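11S globulin subunit beta (Cucurbita maxima, PDB 2E9Q) serves as a seed storage protein, a nutrient reservoir of the 11S globulin family laid down in pumpkin seeds. Local coordinates at residues A[75-80]-A[241-246]; A[93-98]-A[144-149]; A[330-335]-A[389-394]; A[351-356]-A[370-375]. All coordinates share one frame; numbering follows the deposited sequence. Where two conformers were deposited one is given.

Two cupin domains follow one another along this chain, and the four contacts sample both. Contacts 1 and 2 belong to the N-terminal domain, their centres about 9 Å apart; strands 74-81 and 145-149 lie side by side in one antiparallel sheet, and in sequence both segments of contact 2 fall between those of contact 1. Contacts 3 and 4 form a similar close pair in the C-terminal domain, with centres about 10 Å apart: contact 3, a turn on a corner, encloses in sequence contact 4, a hairpin, and strands 353-359 and 384-390 are adjacent in a second such sheet. Between the pairs the centres are about 29 to 37 Å apart and nothing touches, so each domain is held by contacts of its own.

Contact 1: A[75-80]-A[241-246]; sequences LLLPGF and RIVQVD
With CG anti to its carbonyl carbon (chi1 -50°), Leu-77 swings its two methyls across the side chain of Val-243, which it meets at about a right angle, while Leu-75, its CG anti to the backbone N, runs alongside the same valine. The pairing is antiparallel: strand 242-244 docks on strand 74-81 of the N-terminal cupin barrel. Leu-75 and Val-243 form a hydrogen-bonded pair, N to O in both directions, at 2.7 Å from Leu-75 N to Val-243 O and 2.8 Å from Val-243 N to Leu-75 O. Leu-77 N adds a third bond, to Arg-241 O at 2.9 Å. Leu-76 and Ile-242 face the other way, Leu-76 CD1 resting against CG of Arg-241 at 3.7 Å, while the guanidinium of that arginine leads off to a salt bridge with Glu-187. On the face of Leu-75, CB meets CG1 of Val-245 at 3.7 Å, and Asn-427 of the second subunit packs on both residues. An alanine in place of Leu-77 would probably open a gap beside both methyls of Val-243. The packing there is tight: Leu-77 CD2 and Val-243 CG2 lie 3.4 Å apart, closer than carbons usually come.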
loop_
_atom_site.group_PDB
_atom_site.type_symbol
_atom_site.label_atom_id
_atom_site.label_comp_id
_atom_site.label_asym_id
_atom_site.label_seq_id
_atom_site.Cartn_x
_atom_site.Cartn_y
_atom_site.Cartn_z
ATOM N N LEU A 75 -21.538 -26.941 -13.811
ATOM C CA LEU A 75 -21.030 -26.581 -12.500
ATOM C C LEU A 75 -19.547 -26.182 -12.535
ATOM O O LEU A 75 -18.682 -26.999 -12.833
ATOM C CB LEU A 75 -21.210 -27.756 -11.531
ATOM C CG LEU A 75 -20.540 -27.613 -10.156
ATOM C CD1 LEU A 75 -21.286 -26.574 -9.315
ATOM C CD2 LEU A 75 -20.509 -28.969 -9.445
ATOM N N LEU A 76 -19.262 -24.916 -12.247
ATOM C CA LEU A 76 -17.885 -24.450 -12.196
ATOM C C LEU A 76 -17.416 -24.914 -10.834
ATOM O O LEU A 76 -17.949 -24.493 -9.810
ATOM C CB LEU A 76 -17.825 -22.925 -12.284
ATOM C CG LEU A 76 -16.472 -22.244 -12.018
ATOM C CD1 LEU A 76 -15.393 -22.774 -12.963
ATOM C CD2 LEU A 76 -16.650 -20.731 -12.185
ATOM N N LEU A 77 -16.442 -25.808 -10.816
ATOM C CA LEU A 77 -15.946 -26.339 -9.563
ATOM C C LEU A 77 -15.401 -25.242 -8.662
ATOM O O LEU A 77 -14.905 -24.218 -9.143
ATOM C CB LEU A 77 -14.871 -27.384 -9.839
ATOM C CG LEU A 77 -15.320 -28.434 -10.866
ATOM C CD1 LEU A 77 -14.218 -29.449 -11.079
ATOM C CD2 LEU A 77 -16.586 -29.120 -10.367
ATOM N N PRO A 78 -15.486 -25.447 -7.333
ATOM C CA PRO A 78 -15.003 -24.470 -6.352
ATOM C C PRO A 78 -13.497 -24.311 -6.262
ATOM O O PRO A 78 -12.746 -25.281 -6.293
ATOM C CB PRO A 78 -15.586 -24.979 -5.035
ATOM C CG PRO A 78 -15.561 -26.452 -5.218
ATOM C CD PRO A 78 -16.061 -26.622 -6.654
ATOM N N GLY A 79 -13.074 -23.065 -6.140
ATOM C CA GLY A 79 -11.669 -22.770 -5.996
ATOM C C GLY A 79 -11.538 -21.382 -5.405
ATOM O O GLY A 79 -12.530 -20.651 -5.308
ATOM N N PHE A 80 -10.330 -21.020 -4.989
ATOM C CA PHE A 80 -10.089 -19.693 -4.432
ATOM C C PHE A 80 -8.825 -19.134 -5.060
ATOM O O PHE A 80 -7.963 -19.893 -5.484
ATOM C CB PHE A 80 -9.946 -19.739 -2.899
ATOM C CG PHE A 80 -8.922 -20.717 -2.393
ATOM C CD1 PHE A 80 -9.244 -22.059 -2.220
ATOM C CD2 PHE A 80 -7.639 -20.292 -2.056
ATOM C CE1 PHE A 80 -8.308 -22.964 -1.717
ATOM C CE2 PHE A 80 -6.700 -21.188 -1.554
ATOM C CZ PHE A 80 -7.035 -22.525 -1.384
ATOM N N ARG A 241 -12.483 -27.690 -15.438
ATOM C CA ARG A 241 -13.163 -26.909 -14.402
ATOM C C ARG A 241 -14.691 -26.724 -14.404
ATOM O O ARG A 241 -15.265 -26.341 -13.376
ATOM C CB ARG A 241 -12.503 -25.533 -14.323
ATOM C CG ARG A 241 -13.046 -24.513 -15.303
ATOM C CD ARG A 241 -11.999 -23.439 -15.574
ATOM N NE ARG A 241 -10.856 -24.012 -16.276
ATOM C CZ ARG A 241 -9.590 -23.872 -15.899
ATOM N NH1 ARG A 241 -9.307 -23.165 -14.816
ATOM N NH2 ARG A 241 -8.612 -24.455 -16.595
ATOM N N ILE A 242 -15.348 -26.956 -15.539
ATOM C CA ILE A 242 -16.798 -26.808 -15.604
ATOM C C ILE A 242 -17.384 -28.196 -15.877
ATOM O O ILE A 242 -17.201 -28.750 -16.962
ATOM C CB ILE A 242 -17.201 -25.821 -16.720
ATOM C CG1 ILE A 242 -16.474 -24.482 -16.525
ATOM C CG2 ILE A 242 -18.704 -25.592 -16.703
ATOM C CD1 ILE A 242 -16.712 -23.478 -17.643
ATOM N N VAL A 243 -18.081 -28.762 -14.894
ATOM C CA VAL A 243 -18.629 -30.108 -15.038
ATOM C C VAL A 243 -20.151 -30.255 -15.173
ATOM O O VAL A 243 -20.927 -29.388 -14.772
ATOM C CB VAL A 243 -18.169 -30.991 -13.868
ATOM C CG1 VAL A 243 -16.653 -30.930 -13.739
ATOM C CG2 VAL A 243 -18.829 -30.527 -12.575
ATOM N N GLN A 244 -20.564 -31.376 -15.753
ATOM C CA GLN A 244 -21.980 -31.671 -15.933
ATOM C C GLN A 244 -22.466 -32.281 -14.624
ATOM O O GLN A 244 -21.871 -33.236 -14.127
ATOM C CB GLN A 244 -22.165 -32.688 -17.063
ATOM C CG GLN A 244 -23.594 -32.816 -17.570
ATOM C CD GLN A 244 -23.959 -31.701 -18.534
ATOM O OE1 GLN A 244 -25.097 -31.610 -19.006
ATOM N NE2 GLN A 244 -22.984 -30.848 -18.842
ATOM N N VAL A 245 -23.523 -31.721 -14.048
ATOM C CA VAL A 245 -24.051 -32.270 -12.801
ATOM C C VAL A 245 -24.905 -33.485 -13.154
ATOM O O VAL A 245 -25.731 -33.438 -14.068
ATOM C CB VAL A 245 -24.923 -31.251 -12.037
ATOM C CG1 VAL A 245 -24.127 -29.985 -11.774
ATOM C CG2 VAL A 245 -26.170 -30.943 -12.820
ATOM N N ASP A 246 -24.702 -34.572 -12.425
ATOM C CA ASP A 246 -25.442 -35.791 -12.687
ATOM C C ASP A 246 -26.906 -35.774 -12.263
ATOM O O ASP A 246 -27.340 -34.930 -11.478
ATOM C CB ASP A 246 -24.713 -36.972 -12.048
ATOM C CG ASP A 246 -23.446 -37.339 -12.803
ATOM O OD1 ASP A 246 -22.689 -36.416 -13.179
ATOM O OD2 ASP A 246 -23.208 -38.548 -13.020
#

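Contact 2: A[93-98]-A[144-149]; sequences FGIRGI and SHWMYN
Gly-97 and Trp-146 pair through two backbone hydrogen bonds, and Ile-95 and Tyr-148 through two more, so the N-H and C=O of all four residues are satisfied across the strands. The Ile-95 and Tyr-148 bonds measure 3.1 Å from Ile-95 N to Tyr-148 O and 2.9 Å from Tyr-148 N to Ile-95 O. The glycine also makes way for the indole. With CG between the backbone N and the carbonyl carbon (chi1 55°), the Trp-146 ring lies back over the opposite strand, Gly-97 N 3.5 Å above its plane and over its centre; a side chain at Gly-97 would collide with NE1. That NE1 gives its hydrogen to Gln-126. Beside it, Ile-95 runs alongside Tyr-148, CG1 to CB 3.9 Å.

The other face carries Arg-96, Met-147 and His-145. A water accepts from Arg-96 NE at 2.9 Å and is hydrogen-bonded to His-145 ND1 at 3.1 Å, joining two side chains that do not touch. Arg-96 NH2 reaches the carbonyl of Val-138, and NH1 that of Leu-286, so all three nitrogens of the buried guanidinium have oxygen partners. At the far end, Asn-149 turns its amide to the backbone of Gly-151 and Ser-153. Antiparallel strands 93-98 and 145-149, paired in this way, form part of the beta-barrel wall of the N-terminal cupin domain.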
loop_
_atom_site.group_PDB
_atom_site.type_symbol
_atom_site.label_atom_id
_atom_site.label_comp_id
_atom_site.label_asym_id
_atom_site.label_seq_id
_atom_site.Cartn_x
_atom_site.Cartn_y
_atom_site.Cartn_z
ATOM N N PHE A 93 -28.760 -17.300 -15.485
ATOM C CA PHE A 93 -28.947 -17.207 -14.046
ATOM C C PHE A 93 -28.672 -18.532 -13.366
ATOM O O PHE A 93 -28.774 -19.593 -13.980
ATOM C CB PHE A 93 -30.354 -16.699 -13.683
ATOM C CG PHE A 93 -31.485 -17.497 -14.274
ATOM C CD1 PHE A 93 -31.921 -17.256 -15.574
ATOM C CD2 PHE A 93 -32.149 -18.451 -13.510
ATOM C CE1 PHE A 93 -33.009 -17.948 -16.108
ATOM C CE2 PHE A 93 -33.242 -19.157 -14.030
ATOM C CZ PHE A 93 -33.676 -18.904 -15.334
ATOM N N GLY A 94 -28.292 -18.465 -12.099
ATOM C CA GLY A 94 -27.991 -19.677 -11.379
ATOM C C GLY A 94 -27.791 -19.441 -9.898
ATOM O O GLY A 94 -28.245 -18.436 -9.348
ATOM N N ILE A 95 -27.104 -20.380 -9.260
ATOM C CA ILE A 95 -26.845 -20.301 -7.839
ATOM C C ILE A 95 -25.357 -20.423 -7.564
ATOM O O ILE A 95 -24.624 -21.073 -8.317
ATOM C CB ILE A 95 -27.622 -21.404 -7.083
ATOM C CG1 ILE A 95 -27.195 -22.784 -7.570
ATOM C CG2 ILE A 95 -29.119 -21.235 -7.346
ATOM C CD1 ILE A 95 -27.979 -23.935 -6.939
ATOM N N ARG A 96 -24.921 -19.778 -6.486
ATOM C CA ARG A 96 -23.523 -19.782 -6.094
ATOM C C ARG A 96 -23.395 -20.126 -4.616
ATOM O O ARG A 96 -24.348 -19.986 -3.838
ATOM C CB ARG A 96 -22.919 -18.398 -6.336
ATOM C CG ARG A 96 -23.539 -17.311 -5.459
ATOM C CD ARG A 96 -23.138 -15.879 -5.834
ATOM N NE ARG A 96 -21.697 -15.663 -5.797
ATOM C CZ ARG A 96 -21.104 -14.587 -5.283
ATOM N NH1 ARG A 96 -21.818 -13.615 -4.743
ATOM N NH2 ARG A 96 -19.785 -14.471 -5.340
ATOM N N GLY A 97 -22.204 -20.565 -4.237
ATOM C CA GLY A 97 -21.926 -20.885 -2.856
ATOM C C GLY A 97 -20.597 -20.229 -2.528
ATOM O O GLY A 97 -19.580 -20.538 -3.155
ATOM N N ILE A 98 -20.594 -19.312 -1.571
ATOM C CA ILE A 98 -19.363 -18.639 -1.201
ATOM C C ILE A 98 -19.214 -18.552 0.311
ATOM O O ILE A 98 -19.835 -17.721 0.973
ATOM C CB ILE A 98 -19.283 -17.230 -1.839
ATOM C CG1 ILE A 98 -18.018 -16.520 -1.366
ATOM C CG2 ILE A 98 -20.533 -16.431 -1.525
ATOM C CD1 ILE A 98 -17.730 -15.217 -2.102
ATOM N N SER A 144 -13.246 -19.407 -1.455
ATOM C CA SER A 144 -13.630 -20.361 -2.490
ATOM C C SER A 144 -15.090 -20.167 -2.852
ATOM O O SER A 144 -15.913 -19.815 -2.010
ATOM C CB SER A 144 -13.405 -21.800 -2.030
ATOM O OG SER A 144 -14.315 -22.145 -1.000
ATOM N N HIS A 145 -15.403 -20.393 -4.118
ATOM C CA HIS A 145 -16.754 -20.232 -4.599
ATOM C C HIS A 145 -16.984 -21.172 -5.755
ATOM O O HIS A 145 -16.035 -21.633 -6.386
ATOM C CB HIS A 145 -16.989 -18.792 -5.049
ATOM C CG HIS A 145 -16.194 -18.393 -6.252
ATOM N ND1 HIS A 145 -16.784 -17.936 -7.412
ATOM C CD2 HIS A 145 -14.857 -18.374 -6.477
ATOM C CE1 HIS A 145 -15.845 -17.656 -8.300
ATOM N NE2 HIS A 145 -14.667 -17.911 -7.758
ATOM N N TRP A 146 -18.251 -21.467 -6.014
ATOM C CA TRP A 146 -18.638 -22.345 -7.107
ATOM C C TRP A 146 -19.929 -21.791 -7.689
ATOM O O TRP A 146 -20.723 -21.166 -6.981
ATOM C CB TRP A 146 -18.851 -23.780 -6.612
ATOM C CG TRP A 146 -19.836 -23.903 -5.482
ATOM C CD1 TRP A 146 -19.549 -23.958 -4.148
ATOM C CD2 TRP A 146 -21.269 -23.984 -5.587
ATOM N NE1 TRP A 146 -20.705 -24.070 -3.417
ATOM C CE2 TRP A 146 -21.777 -24.090 -4.271
ATOM C CE3 TRP A 146 -22.169 -23.980 -6.662
ATOM C CZ2 TRP A 146 -23.153 -24.190 -3.998
ATOM C CZ3 TRP A 146 -23.548 -24.079 -6.389
ATOM C CH2 TRP A 146 -24.019 -24.184 -5.063
ATOM N N MET A 147 -20.129 -21.986 -8.983
ATOM C CA MET A 147 -21.329 -21.491 -9.621
ATOM C C MET A 147 -21.970 -22.563 -10.478
ATOM O O MET A 147 -21.278 -23.380 -11.098
ATOM C CB MET A 147 -21.008 -20.253 -10.454
ATOM C CG MET A 147 -20.578 -19.068 -9.601
ATOM S SD MET A 147 -20.116 -17.623 -10.546
ATOM C CE MET A 147 -18.345 -17.862 -10.658
ATOM N N TYR A 148 -23.300 -22.561 -10.478
ATOM C CA TYR A 148 -24.088 -23.524 -11.214
ATOM C C TYR A 148 -25.102 -22.810 -12.090
ATOM O O TYR A 148 -25.709 -21.825 -11.682
ATOM C CB TYR A 148 -24.816 -24.446 -10.235
ATOM C CG TYR A 148 -25.855 -25.331 -10.879
ATOM C CD1 TYR A 148 -25.494 -26.516 -11.520
ATOM C CD2 TYR A 148 -27.201 -24.967 -10.874
ATOM C CE1 TYR A 148 -26.453 -27.320 -12.141
ATOM C CE2 TYR A 148 -28.168 -25.760 -11.493
ATOM C CZ TYR A 148 -27.783 -26.934 -12.122
ATOM O OH TYR A 148 -28.732 -27.718 -12.728
ATOM N N ASN A 149 -25.276 -23.313 -13.301
ATOM C CA ASN A 149 -26.226 -22.742 -14.235
ATOM C C ASN A 149 -27.523 -23.535 -14.075
ATOM O O ASN A 149 -27.532 -24.758 -14.230
ATOM C CB ASN A 149 -25.694 -22.881 -15.665
ATOM C CG ASN A 149 -26.613 -22.258 -16.694
ATOM O OD1 ASN A 149 -27.514 -21.490 -16.358
ATOM N ND2 ASN A 149 -26.376 -22.576 -17.969
HETATM O O HOH W 1 -19.502 -16.372 -7.490
HETATM O O HOH W 2 -18.015 -22.184 -1.235
#

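Contact 3: A[330-335]-A[389-394]; sequences YSNAMV and ASDRGF
Asn-332 and Asp-391 meet tip to tip, with the amide and carboxylate planes almost perpendicular, 87° apart. Each has CG anti to its own carbonyl carbon, and each side chain sets out away from the opposite segment before its polar end turns back. ND2 of Asn-332 reaches OD2 of Asp-391 at 3.0 Å; the oxygen lies in the amide plane and is approached nearly along its C-O axis, a straight bond on the rim of the contact. Next to it, the backbone of Asn-332 gives its N-H to Ser-390 O at 2.8 Å, from above the carbonyl plane. Ser-331 OG donates to the backbone O of Asp-391 in a bond modelled so short that its exact length is doubtful. On the buried side, Ala-389 points its methyl toward the turn, CB lying 3.4 Å from Ala-333 O, and its N-H bonds to that same oxygen at 2.7 Å.

Residues 330-333 form a type II beta turn, with Asn-332 at positive phi. This turn carries the chain of the C-terminal cupin barrel from strand 323-329 into strand 334-340, and it packs on the corner at 391-392 between strands 384-390 and 393-400. Ser-390 OG bonds OD1 of Asn-353, tying that corner to strand 353-359.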
loop_
_atom_site.group_PDB
_atom_site.type_symbol
_atom_site.label_atom_id
_atom_site.label_comp_id
_atom_site.label_asym_id
_atom_site.label_seq_id
_atom_site.Cartn_x
_atom_site.Cartn_y
_atom_site.Cartn_z
ATOM N N TYR A 330 -27.477 4.682 -26.294
ATOM C CA TYR A 330 -28.442 4.528 -27.380
ATOM C C TYR A 330 -27.690 4.822 -28.670
ATOM O O TYR A 330 -26.630 5.456 -28.645
ATOM C CB TYR A 330 -29.592 5.537 -27.233
ATOM C CG TYR A 330 -30.502 5.283 -26.054
ATOM C CD1 TYR A 330 -31.256 6.314 -25.499
ATOM C CD2 TYR A 330 -30.600 4.011 -25.485
ATOM C CE1 TYR A 330 -32.086 6.086 -24.399
ATOM C CE2 TYR A 330 -31.420 3.771 -24.392
ATOM C CZ TYR A 330 -32.160 4.810 -23.853
ATOM O OH TYR A 330 -32.970 4.566 -22.769
ATOM N N SER A 331 -28.248 4.375 -29.790
ATOM C CA SER A 331 -27.629 4.587 -31.092
ATOM C C SER A 331 -27.083 5.999 -31.252
ATOM O O SER A 331 -27.787 6.985 -31.004
ATOM C CB SER A 331 -28.636 4.304 -32.209
ATOM O OG SER A 331 -29.170 2.999 -32.084
ATOM N N ASN A 332 -25.815 6.080 -31.649
ATOM C CA ASN A 332 -25.154 7.358 -31.882
ATOM C C ASN A 332 -24.979 8.226 -30.641
ATOM O O ASN A 332 -24.552 9.385 -30.736
ATOM C CB ASN A 332 -25.929 8.101 -32.967
ATOM C CG ASN A 332 -26.263 7.194 -34.137
ATOM O OD1 ASN A 332 -27.391 7.172 -34.629
ATOM N ND2 ASN A 332 -25.275 6.425 -34.578
ATOM N N ALA A 333 -25.304 7.665 -29.477
ATOM C CA ALA A 333 -25.153 8.393 -28.218
ATOM C C ALA A 333 -23.658 8.475 -27.883
ATOM O O ALA A 333 -22.882 7.603 -28.270
ATOM C CB ALA A 333 -25.913 7.685 -27.105
ATOM N N MET A 334 -23.270 9.523 -27.163
ATOM C CA MET A 334 -21.871 9.751 -26.806
ATOM C C MET A 334 -21.690 10.028 -25.315
ATOM O O MET A 334 -22.491 10.744 -24.712
ATOM C CB MET A 334 -21.356 10.937 -27.622
ATOM C CG MET A 334 -19.864 11.143 -27.618
ATOM S SD MET A 334 -19.447 12.497 -28.728
ATOM C CE MET A 334 -19.022 13.792 -27.546
ATOM N N VAL A 335 -20.639 9.458 -24.724
ATOM C CA VAL A 335 -20.328 9.720 -23.320
ATOM C C VAL A 335 -19.370 10.905 -23.391
ATOM O O VAL A 335 -18.393 10.873 -24.133
ATOM C CB VAL A 335 -19.626 8.527 -22.627
ATOM C CG1 VAL A 335 -19.105 8.953 -21.266
ATOM C CG2 VAL A 335 -20.607 7.376 -22.451
ATOM N N ALA A 389 -21.345 5.688 -29.326
ATOM C CA ALA A 389 -22.023 4.467 -29.739
ATOM C C ALA A 389 -22.295 4.474 -31.239
ATOM O O ALA A 389 -22.493 5.527 -31.848
ATOM C CB ALA A 389 -23.333 4.319 -28.971
ATOM N N SER A 390 -22.285 3.290 -31.830
ATOM C CA SER A 390 -22.548 3.158 -33.252
ATOM C C SER A 390 -24.062 3.137 -33.441
ATOM O O SER A 390 -24.816 3.609 -32.579
ATOM C CB SER A 390 -21.953 1.853 -33.776
ATOM O OG SER A 390 -22.579 0.744 -33.149
ATOM N N ASP A 391 -24.497 2.575 -34.564
ATOM C CA ASP A 391 -25.921 2.480 -34.875
ATOM C C ASP A 391 -26.612 1.441 -34.018
ATOM O O ASP A 391 -27.752 1.623 -33.615
ATOM C CB ASP A 391 -26.113 2.115 -36.342
ATOM C CG ASP A 391 -25.637 3.199 -37.261
ATOM O OD1 ASP A 391 -25.555 2.957 -38.483
ATOM O OD2 ASP A 391 -25.349 4.301 -36.749
ATOM N N ARG A 392 -25.916 0.345 -33.750
ATOM C CA ARG A 392 -26.475 -0.725 -32.944
ATOM C C ARG A 392 -26.397 -0.370 -31.461
ATOM O O ARG A 392 -26.695 -1.195 -30.606
ATOM C CB ARG A 392 -25.700 -2.017 -33.196
ATOM C CG ARG A 392 -25.110 -2.128 -34.600
ATOM C CD ARG A 392 -24.507 -3.507 -34.877
ATOM N NE ARG A 392 -23.539 -3.935 -33.864
ATOM C CZ ARG A 392 -22.719 -4.977 -34.010
ATOM N NH1 ARG A 392 -22.746 -5.692 -35.131
ATOM N NH2 ARG A 392 -21.877 -5.311 -33.036
ATOM N N GLY A 393 -26.002 0.859 -31.159
ATOM C CA GLY A 393 -25.859 1.251 -29.772
ATOM C C GLY A 393 -24.630 0.563 -29.187
ATOM O O GLY A 393 -24.029 -0.288 -29.843
ATOM N N PHE A 394 -24.264 0.922 -27.958
ATOM C CA PHE A 394 -23.099 0.339 -27.289
ATOM C C PHE A 394 -23.423 0.143 -25.813
ATOM O O PHE A 394 -23.971 1.036 -25.165
ATOM C CB PHE A 394 -21.892 1.261 -27.455
ATOM C CG PHE A 394 -20.622 0.721 -26.870
ATOM C CD1 PHE A 394 -19.995 1.378 -25.815
ATOM C CD2 PHE A 394 -20.018 -0.402 -27.409
ATOM C CE1 PHE A 394 -18.778 0.921 -25.311
ATOM C CE2 PHE A 394 -18.800 -0.869 -26.914
ATOM C CZ PHE A 394 -18.178 -0.206 -25.865
#

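Contact 4: A[351-356]-A[370-375]; sequences RGNARV and EVREGQ
Glu-370 folds its carboxylate back over the opposite strand, with a bend at chi2 of -66°, and there OE2 accepts from Asn-353 ND2 at 2.7 Å. The amide and carboxylate planes stand 66° apart. The same OE2 forms a weak salt bridge with Arg-372 NH1 at 3.5 Å, within its own strand, and the guanidinium turns its edge to CB of Asn-353. A leucine in place of Glu-370 would probably leave ND2 of Asn-353 and the guanidinium of Arg-372 without their shared acceptor.

On this polar face the carboxylate itself lies close on the strand, OE1 2.9 Å from Arg-355 CA; the looser, more solvent-exposed part is the outer ends of the arginines, where Arg-355 extends past the carboxylate to a salt bridge with Asp-368. Beyond the strand, CB and CG of the exposed Glu-373 rest by CA of Arg-351. The other face is closely packed and apolar. Val-371 CG2 touches Val-356 CG2 at 3.8 Å, and Phe-394 covers Val-371 and Ala-354. Between the faces, Ala-354 and Val-371 exchange two backbone hydrogen bonds, both 3.1 Å from N to O, and Glu-373 N bonds Gly-352 O at 3.0 Å.

The paired strands 353-359 and 365-372 make a beta hairpin of the C-terminal cupin barrel. Strand 384-390 lines up antiparallel to 353-359, while strands 345-350 and 393-400 supply Ala-349 and Phe-394, which pack against Val-371.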
loop_
_atom_site.group_PDB
_atom_site.type_symbol
_atom_site.label_atom_id
_atom_site.label_comp_id
_atom_site.label_asym_id
_atom_site.label_seq_id
_atom_site.Cartn_x
_atom_site.Cartn_y
_atom_site.Cartn_z
ATOM N N ARG A 351 -22.389 -5.462 -25.566
ATOM C CA ARG A 351 -23.203 -5.440 -26.776
ATOM C C ARG A 351 -22.911 -4.234 -27.646
ATOM O O ARG A 351 -22.515 -3.188 -27.155
ATOM C CB ARG A 351 -24.690 -5.433 -26.416
ATOM C CG ARG A 351 -25.460 -6.645 -26.912
ATOM C CD ARG A 351 -26.923 -6.287 -26.997
ATOM N NE ARG A 351 -27.055 -5.058 -27.764
ATOM C CZ ARG A 351 -27.757 -4.004 -27.375
ATOM N NH1 ARG A 351 -27.808 -2.921 -28.143
ATOM N NH2 ARG A 351 -28.408 -4.036 -26.222
ATOM N N GLY A 352 -23.124 -4.382 -28.947
ATOM C CA GLY A 352 -22.899 -3.272 -29.852
ATOM C C GLY A 352 -21.440 -2.952 -30.110
ATOM O O GLY A 352 -20.557 -3.806 -29.981
ATOM N N ASN A 353 -21.182 -1.709 -30.486
ATOM C CA ASN A 353 -19.823 -1.276 -30.749
ATOM C C ASN A 353 -19.819 0.228 -30.649
ATOM O O ASN A 353 -20.873 0.852 -30.650
ATOM C CB ASN A 353 -19.352 -1.725 -32.139
ATOM C CG ASN A 353 -20.070 -1.005 -33.268
ATOM O OD1 ASN A 353 -21.147 -1.417 -33.700
ATOM N ND2 ASN A 353 -19.476 0.091 -33.740
ATOM N N ALA A 354 -18.636 0.814 -30.547
ATOM C CA ALA A 354 -18.533 2.254 -30.428
ATOM C C ALA A 354 -17.150 2.725 -30.834
ATOM O O ALA A 354 -16.192 1.949 -30.846
ATOM C CB ALA A 354 -18.802 2.662 -28.995
ATOM N N ARG A 355 -17.051 4.001 -31.169
ATOM C CA ARG A 355 -15.767 4.562 -31.525
ATOM C C ARG A 355 -15.300 5.176 -30.225
ATOM O O ARG A 355 -16.056 5.890 -29.565
ATOM C CB ARG A 355 -15.869 5.657 -32.592
ATOM C CG ARG A 355 -14.479 6.149 -33.015
ATOM C CD ARG A 355 -14.493 7.368 -33.930
ATOM N NE ARG A 355 -13.132 7.734 -34.323
ATOM C CZ ARG A 355 -12.804 8.845 -34.979
ATOM N NH1 ARG A 355 -13.738 9.721 -35.328
ATOM N NH2 ARG A 355 -11.537 9.079 -35.289
ATOM N N VAL A 356 -14.061 4.889 -29.856
ATOM C CA VAL A 356 -13.494 5.405 -28.622
ATOM C C VAL A 356 -12.135 6.054 -28.836
ATOM O O VAL A 356 -11.294 5.519 -29.557
ATOM C CB VAL A 356 -13.314 4.281 -27.592
ATOM C CG1 VAL A 356 -12.752 4.851 -26.298
ATOM C CG2 VAL A 356 -14.644 3.587 -27.342
ATOM N N GLU A 370 -12.355 1.295 -32.753
ATOM C CA GLU A 370 -13.582 0.656 -32.324
ATOM C C GLU A 370 -13.386 -0.355 -31.211
ATOM O O GLU A 370 -12.317 -0.936 -31.060
ATOM C CB GLU A 370 -14.228 -0.077 -33.500
ATOM C CG GLU A 370 -14.761 0.811 -34.602
ATOM C CD GLU A 370 -15.922 1.663 -34.139
ATOM O OE1 GLU A 370 -15.710 2.875 -33.908
ATOM O OE2 GLU A 370 -17.045 1.117 -33.994
ATOM N N VAL A 371 -14.451 -0.551 -30.443
ATOM C CA VAL A 371 -14.496 -1.534 -29.379
ATOM C C VAL A 371 -15.795 -2.258 -29.692
ATOM O O VAL A 371 -16.844 -1.625 -29.821
ATOM C CB VAL A 371 -14.601 -0.901 -27.978
ATOM C CG1 VAL A 371 -14.629 -1.993 -26.938
ATOM C CG2 VAL A 371 -13.424 0.012 -27.720
ATOM N N ARG A 372 -15.728 -3.574 -29.836
ATOM C CA ARG A 372 -16.916 -4.337 -30.163
ATOM C C ARG A 372 -17.257 -5.334 -29.067
ATOM O O ARG A 372 -16.398 -5.704 -28.258
ATOM C CB ARG A 372 -16.711 -5.083 -31.483
ATOM C CG ARG A 372 -16.077 -4.245 -32.572
ATOM C CD ARG A 372 -16.058 -4.976 -33.905
ATOM N NE ARG A 372 -15.260 -4.269 -34.903
ATOM C CZ ARG A 372 -15.412 -2.984 -35.226
ATOM N NH1 ARG A 372 -16.339 -2.236 -34.631
ATOM N NH2 ARG A 372 -14.627 -2.443 -36.150
ATOM N N GLU A 373 -18.518 -5.759 -29.054
ATOM C CA GLU A 373 -19.009 -6.726 -28.081
ATOM C C GLU A 373 -17.964 -7.802 -27.893
ATOM O O GLU A 373 -17.416 -8.306 -28.867
ATOM C CB GLU A 373 -20.316 -7.368 -28.573
ATOM C CG GLU A 373 -20.909 -8.424 -27.629
ATOM C CD GLU A 373 -20.253 -9.800 -27.757
ATOM O OE1 GLU A 373 -20.226 -10.542 -26.750
ATOM O OE2 GLU A 373 -19.779 -10.154 -28.861
ATOM N N GLY A 374 -17.685 -8.143 -26.640
ATOM C CA GLY A 374 -16.714 -9.182 -26.363
ATOM C C GLY A 374 -15.300 -8.682 -26.170
ATOM O O GLY A 374 -14.426 -9.449 -25.769
ATOM N N GLN A 375 -15.070 -7.402 -26.440
ATOM C CA GLN A 375 -13.734 -6.847 -26.294
ATOM C C GLN A 375 -13.530 -6.042 -25.016
ATOM O O GLN A 375 -14.487 -5.556 -24.415
ATOM C CB GLN A 375 -13.390 -5.961 -27.493
ATOM C CG GLN A 375 -13.406 -6.675 -28.842
ATOM C CD GLN A 375 -12.911 -5.773 -29.962
ATOM O OE1 GLN A 375 -13.337 -4.620 -30.086
ATOM N NE2 GLN A 375 -12.005 -6.293 -30.780
#